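Local atomic coordinates of capsular polysaccharide biosynthesis protein (Vibrio cholerae, PDB entry 1XPJ), a protein that is of unknown function but belongs to the haloacid dehalogenase-like hydrolases, which suggests a hydrolase, perhaps a phosphatase, linked to capsular polysaccharide synthesis. Residues T11-N16 / T70-K75. Numbering follows the deposited sequence. Where two conformers were deposited one is given.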
ATOM      1  N   THR A  11     -11.884 -19.481  -1.264  1.00 23.37           N
ATOM      2  CA  THR A  11     -10.721 -20.336  -1.492  1.00 24.16           C
ATOM      3  C   THR A  11     -10.457 -21.145  -0.246  1.00 24.06           C
ATOM      4  O   THR A  11     -10.376 -22.368  -0.307  1.00 24.59           O
ATOM      5  CB  THR A  11      -9.476 -19.479  -1.832  1.00 24.39           C
ATOM      6  OG1 THR A  11      -9.619 -18.968  -3.155  1.00 25.96           O
ATOM      7  CG2 THR A  11      -8.202 -20.334  -1.925  1.00 24.82           C
ATOM      8  N   LEU A  12     -10.321 -20.459   0.888  1.00 23.55           N
ATOM      9  CA  LEU A  12     -10.176 -21.138   2.168  1.00 23.31           C
ATOM     10  C   LEU A  12     -11.534 -21.323   2.866  1.00 23.34           C
ATOM     11  O   LEU A  12     -11.634 -22.100   3.814  1.00 23.40           O
ATOM     12  CB  LEU A  12      -9.191 -20.382   3.058  1.00 23.10           C
ATOM     13  CG  LEU A  12      -7.706 -20.760   3.007  0.50 23.43           C
ATOM     14  CD1 LEU A  12      -7.324 -21.498   1.737  0.50 23.84           C
ATOM     15  CD2 LEU A  12      -6.819 -19.535   3.197  0.50 23.62           C
ATOM     16  N   THR A  13     -12.567 -20.623   2.377  1.00 22.96           N
ATOM     17  CA  THR A  13     -13.913 -20.679   2.956  1.00 22.76           C
ATOM     18  C   THR A  13     -14.965 -21.127   1.933  1.00 22.46           C
ATOM     19  O   THR A  13     -14.785 -20.945   0.721  1.00 22.29           O
ATOM     20  CB  THR A  13     -14.347 -19.311   3.621  1.00 22.99           C
ATOM     21  OG1 THR A  13     -14.937 -18.446   2.641  1.00 22.55           O
ATOM     22  CG2 THR A  13     -13.153 -18.499   4.158  1.00 23.02           C
ATOM     23  N   GLN A  14     -16.057 -21.704   2.435  1.00 21.48           N
ATOM     24  CA  GLN A  14     -17.168 -22.133   1.602  1.00 21.41           C
ATOM     25  C   GLN A  14     -18.126 -20.987   1.312  1.00 21.37           C
ATOM     26  O   GLN A  14     -19.139 -21.169   0.619  1.00 21.16           O
ATOM     27  CB  GLN A  14     -17.927 -23.275   2.283  1.00 21.42           C
ATOM     28  CG  GLN A  14     -17.108 -24.546   2.433  1.00 22.52           C
ATOM     29  CD  GLN A  14     -17.869 -25.686   3.075  1.00 22.96           C
ATOM     30  OE1 GLN A  14     -19.097 -25.716   3.061  1.00 23.75           O
ATOM     31  NE2 GLN A  14     -17.135 -26.635   3.637  1.00 23.45           N
ATOM     32  N   ALA A  15     -17.822 -19.816   1.874  1.00 21.33           N
ATOM     33  CA  ALA A  15     -18.639 -18.617   1.689  1.00 21.77           C
ATOM     34  C   ALA A  15     -20.134 -18.849   1.908  1.00 21.63           C
ATOM     35  O   ALA A  15     -20.949 -18.325   1.171  1.00 21.86           O
ATOM     36  CB  ALA A  15     -18.392 -18.010   0.295  1.00 21.81           C
ATOM     37  N   ASN A  16     -20.485 -19.628   2.922  1.00 21.80           N
ATOM     38  CA  ASN A  16     -21.884 -19.981   3.183  1.00 22.26           C
ATOM     39  C   ASN A  16     -22.641 -18.924   3.994  1.00 22.42           C
ATOM     40  O   ASN A  16     -23.872 -18.957   4.064  1.00 22.59           O
ATOM     41  CB  ASN A  16     -21.967 -21.335   3.906  1.00 21.90           C
ATOM     42  CG  ASN A  16     -21.147 -21.358   5.193  1.00 21.09           C
ATOM     43  OD1 ASN A  16     -19.935 -21.101   5.178  1.00 17.99           O
ATOM     44  ND2 ASN A  16     -21.806 -21.648   6.310  1.00 19.26           N
ATOM     45  N   THR A  70      -7.478 -13.415  11.510  1.00 22.69           N
ATOM     46  CA  THR A  70      -6.449 -14.171  12.214  1.00 22.36           C
ATOM     47  C   THR A  70      -7.079 -15.185  13.153  1.00 22.36           C
ATOM     48  O   THR A  70      -6.717 -16.356  13.139  1.00 22.77           O
ATOM     49  CB  THR A  70      -5.475 -13.229  12.958  1.00 22.19           C
ATOM     50  OG1 THR A  70      -6.093 -12.714  14.141  0.50 21.41           O
ATOM     51  CG2 THR A  70      -5.163 -11.994  12.113  0.50 22.37           C
ATOM     52  N   GLU A  71      -8.037 -14.726  13.948  1.00 22.57           N
ATOM     53  CA  GLU A  71      -8.811 -15.605  14.820  1.00 22.74           C
ATOM     54  C   GLU A  71      -9.344 -16.827  14.053  1.00 22.21           C
ATOM     55  O   GLU A  71      -9.207 -17.912  14.483  1.00 22.07           O
ATOM     56  CB  GLU A  71      -9.960 -14.814  15.477  1.00 22.80           C
ATOM     57  CG  GLU A  71     -10.784 -15.670  16.440  0.50 23.59           C
ATOM     58  CD  GLU A  71     -12.041 -14.965  16.914  0.50 25.52           C
ATOM     59  OE1 GLU A  71     -12.999 -14.849  16.114  0.50 26.20           O
ATOM     60  OE2 GLU A  71     -12.064 -14.537  18.089  0.50 25.36           O
ATOM     61  N   TRP A  72      -9.945 -16.596  12.882  1.00 21.48           N
ATOM     62  CA  TRP A  72     -10.497 -17.670  12.068  1.00 21.73           C
ATOM     63  C   TRP A  72      -9.419 -18.616  11.536  1.00 22.12           C
ATOM     64  O   TRP A  72      -9.571 -19.842  11.593  1.00 22.29           O
ATOM     65  CB  TRP A  72     -11.333 -17.099  10.922  1.00 21.51           C
ATOM     66  CG  TRP A  72     -12.110 -18.123  10.167  1.00 21.03           C
ATOM     67  CD1 TRP A  72     -13.406 -18.516  10.405  1.00 22.01           C
ATOM     68  CD2 TRP A  72     -11.654 -18.906   9.053  1.00 21.54           C
ATOM     69  NE1 TRP A  72     -13.785 -19.477   9.497  1.00 22.28           N
ATOM     70  CE2 TRP A  72     -12.730 -19.740   8.655  1.00 21.59           C
ATOM     71  CE3 TRP A  72     -10.446 -18.976   8.327  1.00 21.17           C
ATOM     72  CZ2 TRP A  72     -12.633 -20.634   7.568  1.00 21.26           C
ATOM     73  CZ3 TRP A  72     -10.353 -19.864   7.250  1.00 20.48           C
ATOM     74  CH2 TRP A  72     -11.441 -20.681   6.883  1.00 20.47           C
ATOM     75  N   LEU A  73      -8.333 -18.044  11.030  1.00 22.24           N
ATOM     76  CA  LEU A  73      -7.203 -18.834  10.557  1.00 22.64           C
ATOM     77  C   LEU A  73      -6.662 -19.727  11.674  1.00 22.63           C
ATOM     78  O   LEU A  73      -6.504 -20.935  11.467  1.00 22.51           O
ATOM     79  CB  LEU A  73      -6.103 -17.937   9.935  1.00 22.59           C
ATOM     80  CG  LEU A  73      -6.471 -17.207   8.627  1.00 21.45           C
ATOM     81  CD1 LEU A  73      -5.562 -16.031   8.386  1.00 19.41           C
ATOM     82  CD2 LEU A  73      -6.416 -18.126   7.425  1.00 23.62           C
ATOM     83  N   ASP A  74      -6.427 -19.146  12.854  1.00 22.74           N
ATOM     84  CA  ASP A  74      -5.987 -19.917  14.038  1.00 23.08           C
ATOM     85  C   ASP A  74      -6.936 -21.041  14.459  1.00 23.06           C
ATOM     86  O   ASP A  74      -6.501 -22.167  14.746  1.00 22.84           O
ATOM     87  CB  ASP A  74      -5.743 -18.995  15.238  1.00 23.23           C
ATOM     88  CG  ASP A  74      -4.599 -18.018  15.004  1.00 24.49           C
ATOM     89  OD1 ASP A  74      -3.784 -18.259  14.088  1.00 25.95           O
ATOM     90  OD2 ASP A  74      -4.433 -16.984  15.686  1.00 26.24           O
ATOM     91  N   LYS A  75      -8.228 -20.719  14.514  1.00 23.25           N
ATOM     92  CA  LYS A  75      -9.280 -21.669  14.873  1.00 23.68           C
ATOM     93  C   LYS A  75      -9.217 -22.913  13.984  1.00 23.93           C
ATOM     94  O   LYS A  75      -9.351 -24.042  14.463  1.00 23.82           O
ATOM     95  CB  LYS A  75     -10.648 -20.989  14.750  1.00 23.87           C
ATOM     96  CG  LYS A  75     -11.724 -21.607  15.631  0.50 24.75           C
ATOM     97  CD  LYS A  75     -12.851 -22.197  14.799  0.50 25.76           C
ATOM     98  CE  LYS A  75     -14.196 -21.557  15.144  0.50 26.40           C
ATOM     99  NZ  LYS A  75     -15.164 -22.555  15.677  0.50 25.97           N
TER
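With chi1 at -171°, Trp-72 swings its indole away from the backbone N and out from the helix to Leu-12 and Thr-13. In Thr-13 the methyl CG2 lies anti to the carbonyl carbon and is directed at the indole, while OG1 turns back to its own loop. The six-membered end of the indole does most of the touching. Leu-12 O meets its edge, close to the ring plane, 3.4 Å from Trp-72 CH2. Thr-13 CG2 comes to the same carbon obliquely, with 3.9 Å between it and Trp-72 CH2. Leu-12 CB lies farther off, 4.4 Å from Trp-72 CZ3. Leu-12 was modelled in two positions; in one of them its CD2 makes a loose, less certain contact with Leu-73 CD2 at 4.5 Å.

No hydrogen bond joins the two segments. The contact combines apolar packing with a carbonyl oxygen at the ring edge. The polar end of the indole is held elsewhere, since Trp-72 NE1 bonds to Val-23 O. This bond helps fix the rotation of the ring. Thr-13 OG1 accepts from Ala-15 N at 3.3 Å, an ST turn, and also bonds to Gly-10 N. Both bonds hold the hydroxyl to its own loop, which probably helps to set the position of the methyl.

Thr-11 closes a sequence pattern resembling the DxDx(T/V) motif of HAD enzymes, and the contact sets helix 66-75 against the loop just after it. Both segments are buried where they touch. Leu-12 also packs on Val-6 of strand 3-6 and on Val-29 and Leu-33 of helix 27-38, while Leu-73 reaches Ile-83 of strand 82-85.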